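Side-chain contacts in methionine gamma-lyase (Trichomonas vaginalis, PDB 1PFF), which belongs to the Cys/Met metabolism family of pyridoxal-phosphate-dependent enzymes, in the aminotransferase-like clan, and is built here as an assembly of four chains: residues Glu295-Glu298 with Thr303-Leu306; Ala52-Gln57 with Val65-Met70; Ile100-Ala105 with Leu132-Asp137. All blocks are in the same frame, centred on the assembly; numbering follows the deposited sequence.

Contact 1: residues Glu295-Glu298 with Thr303-Leu306; sequences EERE and TDNL
The Arg297 chain leaves helix 294-299 with CG beside its own backbone N, runs extended through chi2 and bends at chi3 (-54°), which turns the guanidinium toward Asp304. Asp304 also carries its CG beside the backbone N, and its carboxylate swings back to meet the arginine, so the two side chains cross at roughly a right angle. The salt bridge they make has one direct bond: Arg297 NH2 donates to Asp304 OD1 over 3.0 Å. That bond is noticeably bent, with an N-H...O angle of 139°. OD1 offers its syn lone pair, yet it lies 28° out of the guanidinium plane.

Water completes what the tilted pair leaves undone. Water 1 sits in the guanidinium plane at its edge, 2.8 Å from Arg297 NE, and donates to Asp304 OD1 at 2.7 Å, so this oxygen is gripped twice. Water 2 donates to Asp304 OD2 over 2.7 Å and has a weak link to NH2. A third bridge ties the helix to the loop backbone: water 3 gives a hydrogen bond to Glu298 OE2 at 2.6 Å and takes one from Asp304 N at 2.8 Å. Glu298 OE2 is also salt-bridged to Lys294, which would probably offset the negative charge Glu298 brings near the Asp304 carboxylate.

Within the loop, Thr303 OG1 accepts from Asn305 N at 3.1 Å. The arrangement is thus a hydrated surface salt bridge between a helix and a type I beta turn, Thr303 to Leu306, opened by an ST turn and leading into strand 306-310.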
loop_
_atom_site.group_PDB
_atom_site.type_symbol
_atom_site.label_atom_id
_atom_site.label_comp_id
_atom_site.label_asym_id
_atom_site.label_seq_id
_atom_site.Cartn_x
_atom_site.Cartn_y
_atom_site.Cartn_z
ATOM N N GLU A 295 23.358 -22.519 -30.533
ATOM C CA GLU A 295 22.832 -22.634 -31.893
ATOM C C GLU A 295 21.345 -22.295 -31.977
ATOM O O GLU A 295 20.869 -21.807 -33.010
ATOM C CB GLU A 295 23.083 -24.036 -32.455
ATOM C CG GLU A 295 24.534 -24.485 -32.391
ATOM C CD GLU A 295 24.778 -25.771 -33.159
ATOM O OE1 GLU A 295 24.029 -26.750 -32.948
ATOM O OE2 GLU A 295 25.719 -25.802 -33.978
ATOM N N GLU A 296 20.625 -22.551 -30.886
ATOM C CA GLU A 296 19.201 -22.235 -30.796
ATOM C C GLU A 296 18.961 -20.739 -30.613
ATOM O O GLU A 296 18.009 -20.191 -31.166
ATOM C CB GLU A 296 18.553 -23.011 -29.653
ATOM C CG GLU A 296 18.621 -24.520 -29.823
ATOM C CD GLU A 296 17.392 -25.222 -29.287
ATOM O OE1 GLU A 296 16.643 -24.605 -28.495
ATOM O OE2 GLU A 296 17.178 -26.392 -29.662
ATOM N N ARG A 297 19.817 -20.088 -29.828
ATOM C CA ARG A 297 19.786 -18.632 -29.697
ATOM C C ARG A 297 19.986 -17.998 -31.073
ATOM O O ARG A 297 19.260 -17.076 -31.455
ATOM C CB ARG A 297 20.885 -18.142 -28.744
ATOM C CG ARG A 297 20.748 -18.605 -27.300
ATOM C CD ARG A 297 21.655 -17.878 -26.319
ATOM N NE ARG A 297 23.069 -17.903 -26.707
ATOM C CZ ARG A 297 24.032 -18.512 -26.019
ATOM N NH1 ARG A 297 23.747 -19.182 -24.905
ATOM N NH2 ARG A 297 25.285 -18.461 -26.447
ATOM N N GLU A 298 20.966 -18.521 -31.806
ATOM C CA GLU A 298 21.379 -18.001 -33.108
ATOM C C GLU A 298 20.350 -18.229 -34.217
ATOM O O GLU A 298 20.116 -17.347 -35.052
ATOM C CB GLU A 298 22.736 -18.603 -33.496
ATOM C CG GLU A 298 23.868 -18.137 -32.592
ATOM C CD GLU A 298 25.113 -19.000 -32.662
ATOM O OE1 GLU A 298 25.050 -20.146 -33.168
ATOM O OE2 GLU A 298 26.173 -18.518 -32.208
ATOM N N THR A 303 22.560 -13.400 -31.298
ATOM C CA THR A 303 23.976 -13.772 -31.357
ATOM C C THR A 303 24.698 -13.339 -30.097
ATOM O O THR A 303 24.161 -12.564 -29.292
ATOM C CB THR A 303 24.702 -13.144 -32.577
ATOM O OG1 THR A 303 24.948 -11.752 -32.315
ATOM C CG2 THR A 303 23.837 -13.164 -33.828
ATOM N N ASP A 304 25.936 -13.816 -29.965
ATOM C CA ASP A 304 26.815 -13.461 -28.857
ATOM C C ASP A 304 27.417 -12.065 -29.012
ATOM O O ASP A 304 28.133 -11.603 -28.120
ATOM C CB ASP A 304 27.948 -14.487 -28.722
ATOM C CG ASP A 304 27.488 -15.813 -28.124
ATOM O OD1 ASP A 304 26.272 -16.013 -27.880
ATOM O OD2 ASP A 304 28.292 -16.725 -27.869
ATOM N N ASN A 305 27.143 -11.410 -30.143
ATOM C CA ASN A 305 27.600 -10.037 -30.379
ATOM C C ASN A 305 26.675 -8.986 -29.750
ATOM O O ASN A 305 27.092 -7.841 -29.536
ATOM C CB ASN A 305 27.690 -9.738 -31.884
ATOM C CG ASN A 305 28.673 -10.630 -32.628
ATOM O OD1 ASN A 305 28.428 -10.996 -33.786
ATOM N ND2 ASN A 305 29.800 -10.953 -31.997
ATOM N N LEU A 306 25.427 -9.376 -29.477
ATOM C CA LEU A 306 24.341 -8.422 -29.225
ATOM C C LEU A 306 24.252 -7.844 -27.810
ATOM O O LEU A 306 24.213 -8.581 -26.831
ATOM C CB LEU A 306 22.988 -9.022 -29.611
ATOM C CG LEU A 306 21.861 -7.988 -29.753
ATOM C CD1 LEU A 306 21.967 -7.236 -31.081
ATOM C CD2 LEU A 306 20.501 -8.656 -29.602
HETATM O O HOH W 1 23.758 -16.323 -28.874
HETATM O O HOH W 2 28.598 -18.316 -25.673
HETATM O O HOH W 3 26.549 -16.010 -31.650
#

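Contact 2: residues Ala52-Gln57 with Val65-Met70; sequences ALFEHQ and VDFIDM. With EDO (1,2-ethanediol), chain O.
Phe67 is the side chain that reaches from strand 64-68 to Phe54 and Glu55 on helix 48-60. Its CB points at the helix, and chi2 near a right angle (98°) sets the ring with its far end against the helix backbone. On one flank, CE2 lies 3.7 Å from Phe54 CB and comes near the plane of the Phe54 ring, at that ring's edge. On the other, CE1 approaches Glu55 CB at 3.9 Å. The tip, CZ, fits between them: it is 3.6 Å from Phe54 CB, and Glu55 N meets it at the ring edge, in plane, also at 3.6 Å. Over one face, offset toward the rim, stands Val65 CG1, 3.8 Å above the plane, while His51 stacks on the ring.

Val65 adds its own touch, CG2 to Phe54 O at 3.6 Å. Its backbone N donates almost straight (174°) to O2 of an ethanediol at 3.0 Å, a molecule also hydrogen-bonded to Arg59 NE and probably left from crystallisation.

The axes of the helix and strand segments run 135° apart in direction; the contact joins the last two elements of a beta-alpha-beta crossover, strand 39-43, helix 48-60 and strand 64-68, at the edge of the large sheet.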
loop_
_atom_site.group_PDB
_atom_site.type_symbol
_atom_site.label_atom_id
_atom_site.label_comp_id
_atom_site.label_asym_id
_atom_site.label_seq_id
_atom_site.Cartn_x
_atom_site.Cartn_y
_atom_site.Cartn_z
ATOM N N ALA A 52 7.671 -19.562 -25.639
ATOM C CA ALA A 52 7.384 -20.786 -24.890
ATOM C C ALA A 52 5.881 -21.083 -24.812
ATOM O O ALA A 52 5.459 -22.234 -24.981
ATOM C CB ALA A 52 7.989 -20.715 -23.499
ATOM N N LEU A 53 5.072 -20.051 -24.569
ATOM C CA LEU A 53 3.621 -20.233 -24.535
ATOM C C LEU A 53 3.126 -20.796 -25.866
ATOM O O LEU A 53 2.332 -21.746 -25.896
ATOM C CB LEU A 53 2.906 -18.917 -24.217
ATOM C CG LEU A 53 1.399 -18.868 -24.513
ATOM C CD1 LEU A 53 0.605 -19.758 -23.537
ATOM C CD2 LEU A 53 0.883 -17.455 -24.482
ATOM N N PHE A 54 3.600 -20.201 -26.961
ATOM C CA PHE A 54 3.169 -20.608 -28.298
ATOM C C PHE A 54 3.777 -21.944 -28.701
ATOM O O PHE A 54 3.057 -22.829 -29.147
ATOM C CB PHE A 54 3.536 -19.548 -29.343
ATOM C CG PHE A 54 2.779 -18.248 -29.203
ATOM C CD1 PHE A 54 1.777 -18.091 -28.249
ATOM C CD2 PHE A 54 3.075 -17.181 -30.039
ATOM C CE1 PHE A 54 1.083 -16.889 -28.123
ATOM C CE2 PHE A 54 2.375 -15.972 -29.929
ATOM C CZ PHE A 54 1.382 -15.828 -28.967
ATOM N N GLU A 55 5.096 -22.081 -28.534
ATOM C CA GLU A 55 5.825 -23.251 -29.045
ATOM C C GLU A 55 5.486 -24.528 -28.294
ATOM O O GLU A 55 5.315 -25.575 -28.904
ATOM C CB GLU A 55 7.342 -23.033 -29.020
ATOM C CG GLU A 55 8.129 -24.063 -29.833
ATOM C CD GLU A 55 9.630 -24.017 -29.587
ATOM O OE1 GLU A 55 10.108 -23.100 -28.889
ATOM O OE2 GLU A 55 10.347 -24.913 -30.091
ATOM N N HIS A 56 5.393 -24.442 -26.971
ATOM C CA HIS A 56 5.218 -25.642 -26.159
ATOM C C HIS A 56 3.778 -25.809 -25.669
ATOM O O HIS A 56 3.204 -26.886 -25.821
ATOM C CB HIS A 56 6.199 -25.664 -24.978
ATOM C CG HIS A 56 7.636 -25.481 -25.370
ATOM N ND1 HIS A 56 8.324 -26.393 -26.145
ATOM C CD2 HIS A 56 8.520 -24.495 -25.078
ATOM C CE1 HIS A 56 9.564 -25.972 -26.323
ATOM N NE2 HIS A 56 9.710 -24.823 -25.686
ATOM N N GLN A 57 3.196 -24.752 -25.102
ATOM C CA GLN A 57 1.910 -24.860 -24.408
ATOM C C GLN A 57 0.678 -24.963 -25.322
ATOM O O GLN A 57 -0.140 -25.883 -25.173
ATOM C CB GLN A 57 1.751 -23.741 -23.374
ATOM C CG GLN A 57 2.944 -23.609 -22.415
ATOM C CD GLN A 57 3.202 -24.870 -21.581
ATOM O OE1 GLN A 57 2.334 -25.735 -21.457
ATOM N NE2 GLN A 57 4.395 -24.957 -20.996
ATOM N N VAL A 65 0.614 -24.126 -34.645
ATOM C CA VAL A 65 1.274 -22.819 -34.592
ATOM C C VAL A 65 2.341 -22.767 -35.686
ATOM O O VAL A 65 3.156 -23.680 -35.815
ATOM C CB VAL A 65 1.942 -22.572 -33.204
ATOM C CG1 VAL A 65 2.674 -21.215 -33.165
ATOM C CG2 VAL A 65 0.914 -22.668 -32.089
ATOM N N ASP A 66 2.319 -21.709 -36.479
ATOM C CA ASP A 66 3.433 -21.423 -37.369
ATOM C C ASP A 66 4.174 -20.200 -36.847
ATOM O O ASP A 66 3.542 -19.195 -36.533
ATOM C CB ASP A 66 2.916 -21.138 -38.773
ATOM C CG ASP A 66 2.546 -22.403 -39.524
ATOM O OD1 ASP A 66 3.425 -23.269 -39.712
ATOM O OD2 ASP A 66 1.408 -22.614 -39.965
ATOM N N PHE A 67 5.501 -20.282 -36.746
ATOM C CA PHE A 67 6.323 -19.085 -36.509
ATOM C C PHE A 67 6.912 -18.622 -37.834
ATOM O O PHE A 67 7.610 -19.383 -38.512
ATOM C CB PHE A 67 7.463 -19.355 -35.520
ATOM C CG PHE A 67 7.004 -19.741 -34.149
ATOM C CD1 PHE A 67 6.958 -21.086 -33.775
ATOM C CD2 PHE A 67 6.611 -18.766 -33.228
ATOM C CE1 PHE A 67 6.532 -21.456 -32.492
ATOM C CE2 PHE A 67 6.184 -19.130 -31.937
ATOM C CZ PHE A 67 6.152 -20.481 -31.576
ATOM N N ILE A 68 6.617 -17.382 -38.215
ATOM C CA ILE A 68 7.040 -16.872 -39.523
ATOM C C ILE A 68 7.666 -15.480 -39.402
ATOM O O ILE A 68 7.424 -14.755 -38.428
ATOM C CB ILE A 68 5.837 -16.832 -40.505
ATOM C CG1 ILE A 68 4.872 -15.689 -40.130
ATOM C CG2 ILE A 68 5.098 -18.198 -40.531
ATOM C CD1 ILE A 68 3.866 -15.346 -41.214
ATOM N N ASP A 69 8.459 -15.102 -40.397
ATOM C CA ASP A 69 9.010 -13.749 -40.420
ATOM C C ASP A 69 7.972 -12.805 -41.008
ATOM O O ASP A 69 7.767 -12.765 -42.224
ATOM C CB ASP A 69 10.316 -13.722 -41.211
ATOM C CG ASP A 69 10.973 -12.352 -41.233
ATOM O OD1 ASP A 69 10.379 -11.358 -40.745
ATOM O OD2 ASP A 69 12.100 -12.181 -41.745
ATOM N N MET A 70 7.309 -12.042 -40.145
ATOM C CA MET A 70 6.212 -11.187 -40.598
ATOM C C MET A 70 6.652 -9.864 -41.249
ATOM O O MET A 70 5.806 -9.055 -41.657
ATOM C CB MET A 70 5.224 -10.930 -39.459
ATOM C CG MET A 70 4.394 -12.150 -39.091
ATOM S SD MET A 70 3.140 -11.691 -37.889
ATOM C CE MET A 70 2.374 -13.271 -37.612
HETATM C C1 EDO O . 2.771 -27.686 -36.724
HETATM O O1 EDO O . 2.561 -26.592 -37.610
HETATM C C2 EDO O . 1.771 -27.638 -35.565
HETATM O O2 EDO O . 2.204 -26.706 -34.591
#

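Contact 3: residues Ile100-Ala105 with Leu132-Asp137; sequences IDIEDA and LDLGVD
Ile102 meets Val136 at the buried end of this contact, where the packing is close, and Leu134 packs beside them toward the surface. The CG2 methyl of Ile102 comes within 3.4 Å of Val136 CG2, a short distance for two methyl groups. The same methyl lies 3.8 Å from Leu134 CB, so it touches both loop residues. That placement follows from its rotamer, in which CG2 stands opposite the backbone N across the CA-CB bond. Leu134 CD1 packs alongside, 3.8 Å from Ile102 CB, the two side chains crossing at about a right angle. Behind them Ile102 also rests on Phe89 of strand 84-90, and Val136 on Val119 of strand 116-120, which joins this patch to the core beside the large sheet.

Toward solvent the fit is thinner. Glu103, partly exposed, runs extended across Leu134, and its OE1 reaches only Leu134 CD2, at 3.9 Å, a contact without a polar partner across the segments. Leu134 is itself partly exposed and also touches Gln240 of helix 234-240.

Several polar groups have partners within their own segment or elsewhere in the fold. Asp101 is the N-cap of helix 102-109: its OD2 accepts from Asp104 N at 3.0 Å (162° at the hydrogen), the donor standing well above the carboxylate plane, while OD1 is salt-bridged to Lys239. In the loop, Gly135 N bonds to Leu132 O at 3.1 Å, and Gly135 adopts a positive phi of 97°, a backbone shape suited to glycine.

No hydrogen bond links the two segments. Their association therefore rests on the shape of apolar branches, while hydrogen bonds such as the helix cap and the one within the loop order each segment separately.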
loop_
_atom_site.group_PDB
_atom_site.type_symbol
_atom_site.label_atom_id
_atom_site.label_comp_id
_atom_site.label_asym_id
_atom_site.label_seq_id
_atom_site.Cartn_x
_atom_site.Cartn_y
_atom_site.Cartn_z
ATOM N N ILE A 100 7.526 -4.445 -38.041
ATOM C CA ILE A 100 6.461 -5.065 -38.827
ATOM C C ILE A 100 5.407 -4.015 -39.184
ATOM O O ILE A 100 4.934 -3.273 -38.307
ATOM C CB ILE A 100 5.840 -6.262 -38.062
ATOM C CG1 ILE A 100 6.912 -7.333 -37.814
ATOM C CG2 ILE A 100 4.637 -6.845 -38.832
ATOM C CD1 ILE A 100 6.593 -8.302 -36.637
ATOM N N ASP A 101 5.051 -3.962 -40.468
ATOM C CA ASP A 101 4.027 -3.049 -40.950
ATOM C C ASP A 101 2.647 -3.480 -40.432
ATOM O O ASP A 101 2.060 -4.453 -40.926
ATOM C CB ASP A 101 4.061 -2.996 -42.484
ATOM C CG ASP A 101 3.203 -1.890 -43.050
ATOM O OD1 ASP A 101 3.586 -1.339 -44.099
ATOM O OD2 ASP A 101 2.125 -1.514 -42.540
ATOM N N ILE A 102 2.141 -2.756 -39.431
ATOM C CA ILE A 102 0.883 -3.127 -38.765
ATOM C C ILE A 102 -0.292 -3.094 -39.742
ATOM O O ILE A 102 -1.043 -4.068 -39.854
ATOM C CB ILE A 102 0.602 -2.208 -37.534
ATOM C CG1 ILE A 102 1.691 -2.374 -36.456
ATOM C CG2 ILE A 102 -0.783 -2.487 -36.960
ATOM C CD1 ILE A 102 1.661 -1.270 -35.372
ATOM N N GLU A 103 -0.454 -1.970 -40.439
ATOM C CA GLU A 103 -1.547 -1.817 -41.398
ATOM C C GLU A 103 -1.517 -2.938 -42.454
ATOM O O GLU A 103 -2.559 -3.520 -42.792
ATOM C CB GLU A 103 -1.501 -0.428 -42.050
ATOM C CG GLU A 103 -2.615 -0.158 -43.052
ATOM C CD GLU A 103 -2.913 1.325 -43.241
ATOM O OE1 GLU A 103 -2.098 2.181 -42.825
ATOM O OE2 GLU A 103 -3.979 1.640 -43.813
ATOM N N ASP A 104 -0.322 -3.256 -42.948
ATOM C CA ASP A 104 -0.178 -4.300 -43.965
ATOM C C ASP A 104 -0.422 -5.698 -43.407
ATOM O O ASP A 104 -0.997 -6.551 -44.095
ATOM C CB ASP A 104 1.195 -4.239 -44.645
ATOM C CG ASP A 104 1.312 -5.240 -45.777
ATOM O OD1 ASP A 104 0.650 -5.034 -46.814
ATOM O OD2 ASP A 104 1.997 -6.279 -45.701
ATOM N N ALA A 105 0.028 -5.937 -42.170
ATOM C CA ALA A 105 -0.247 -7.198 -41.495
ATOM C C ALA A 105 -1.752 -7.425 -41.361
ATOM O O ALA A 105 -2.243 -8.520 -41.637
ATOM C CB ALA A 105 0.441 -7.255 -40.117
ATOM N N LEU A 132 -4.685 -0.236 -32.813
ATOM C CA LEU A 132 -6.131 -0.344 -33.049
ATOM C C LEU A 132 -6.595 0.577 -34.183
ATOM O O LEU A 132 -7.493 0.221 -34.943
ATOM C CB LEU A 132 -6.939 -0.071 -31.769
ATOM C CG LEU A 132 -6.721 -1.011 -30.573
ATOM C CD1 LEU A 132 -7.659 -0.597 -29.447
ATOM C CD2 LEU A 132 -6.929 -2.484 -30.929
ATOM N N ASP A 133 -5.950 1.742 -34.299
ATOM C CA ASP A 133 -6.230 2.727 -35.351
ATOM C C ASP A 133 -5.972 2.136 -36.731
ATOM O O ASP A 133 -6.573 2.561 -37.725
ATOM C CB ASP A 133 -5.317 3.946 -35.196
ATOM C CG ASP A 133 -5.672 4.814 -34.002
ATOM O OD1 ASP A 133 -5.992 4.289 -32.918
ATOM O OD2 ASP A 133 -5.642 6.055 -34.057
ATOM N N LEU A 134 -5.067 1.164 -36.776
ATOM C CA LEU A 134 -4.681 0.521 -38.020
ATOM C C LEU A 134 -5.403 -0.807 -38.273
ATOM O O LEU A 134 -5.016 -1.564 -39.169
ATOM C CB LEU A 134 -3.163 0.327 -38.051
ATOM C CG LEU A 134 -2.363 1.620 -37.884
ATOM C CD1 LEU A 134 -0.870 1.283 -37.779
ATOM C CD2 LEU A 134 -2.649 2.606 -39.021
ATOM N N GLY A 135 -6.453 -1.084 -37.500
ATOM C CA GLY A 135 -7.284 -2.252 -37.728
ATOM C C GLY A 135 -6.986 -3.489 -36.892
ATOM O O GLY A 135 -7.669 -4.500 -37.023
ATOM N N VAL A 136 -5.973 -3.416 -36.033
ATOM C CA VAL A 136 -5.673 -4.489 -35.088
ATOM C C VAL A 136 -6.891 -4.726 -34.184
ATOM O O VAL A 136 -7.602 -3.780 -33.844
ATOM C CB VAL A 136 -4.408 -4.138 -34.257
ATOM C CG1 VAL A 136 -4.224 -5.060 -33.061
ATOM C CG2 VAL A 136 -3.182 -4.170 -35.161
ATOM N N ASP A 137 -7.148 -5.980 -33.817
ATOM C CA ASP A 137 -8.300 -6.294 -32.962
ATOM C C ASP A 137 -8.010 -6.142 -31.481
ATOM O O ASP A 137 -8.818 -5.596 -30.729
ATOM C CB ASP A 137 -8.804 -7.702 -33.248
ATOM C CG ASP A 137 -9.303 -7.843 -34.656
ATOM O OD1 ASP A 137 -10.371 -7.269 -34.963
ATOM O OD2 ASP A 137 -8.660 -8.455 -35.524
#

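Contacts 2 and 3 are neighbours in the part of the chain built on the seven-stranded sheet: their centres lie 20 Å apart and they touch through Met70 O and Ile100 CG2, 3.8 Å from each other. Contact 1 lies on helix 294-299 and the loop that leads into strand 306-310 of the five-stranded sheet. Its centre is 19 Å from that of contact 2, with nearest atoms about 7 Å apart, and 30 Å from that of contact 3, with nearest atoms about 16 Å apart. They also differ in chemistry, contact 1 being charged and hydrated, the other two mainly apolar. The ethanediol belongs to contact 2 alone.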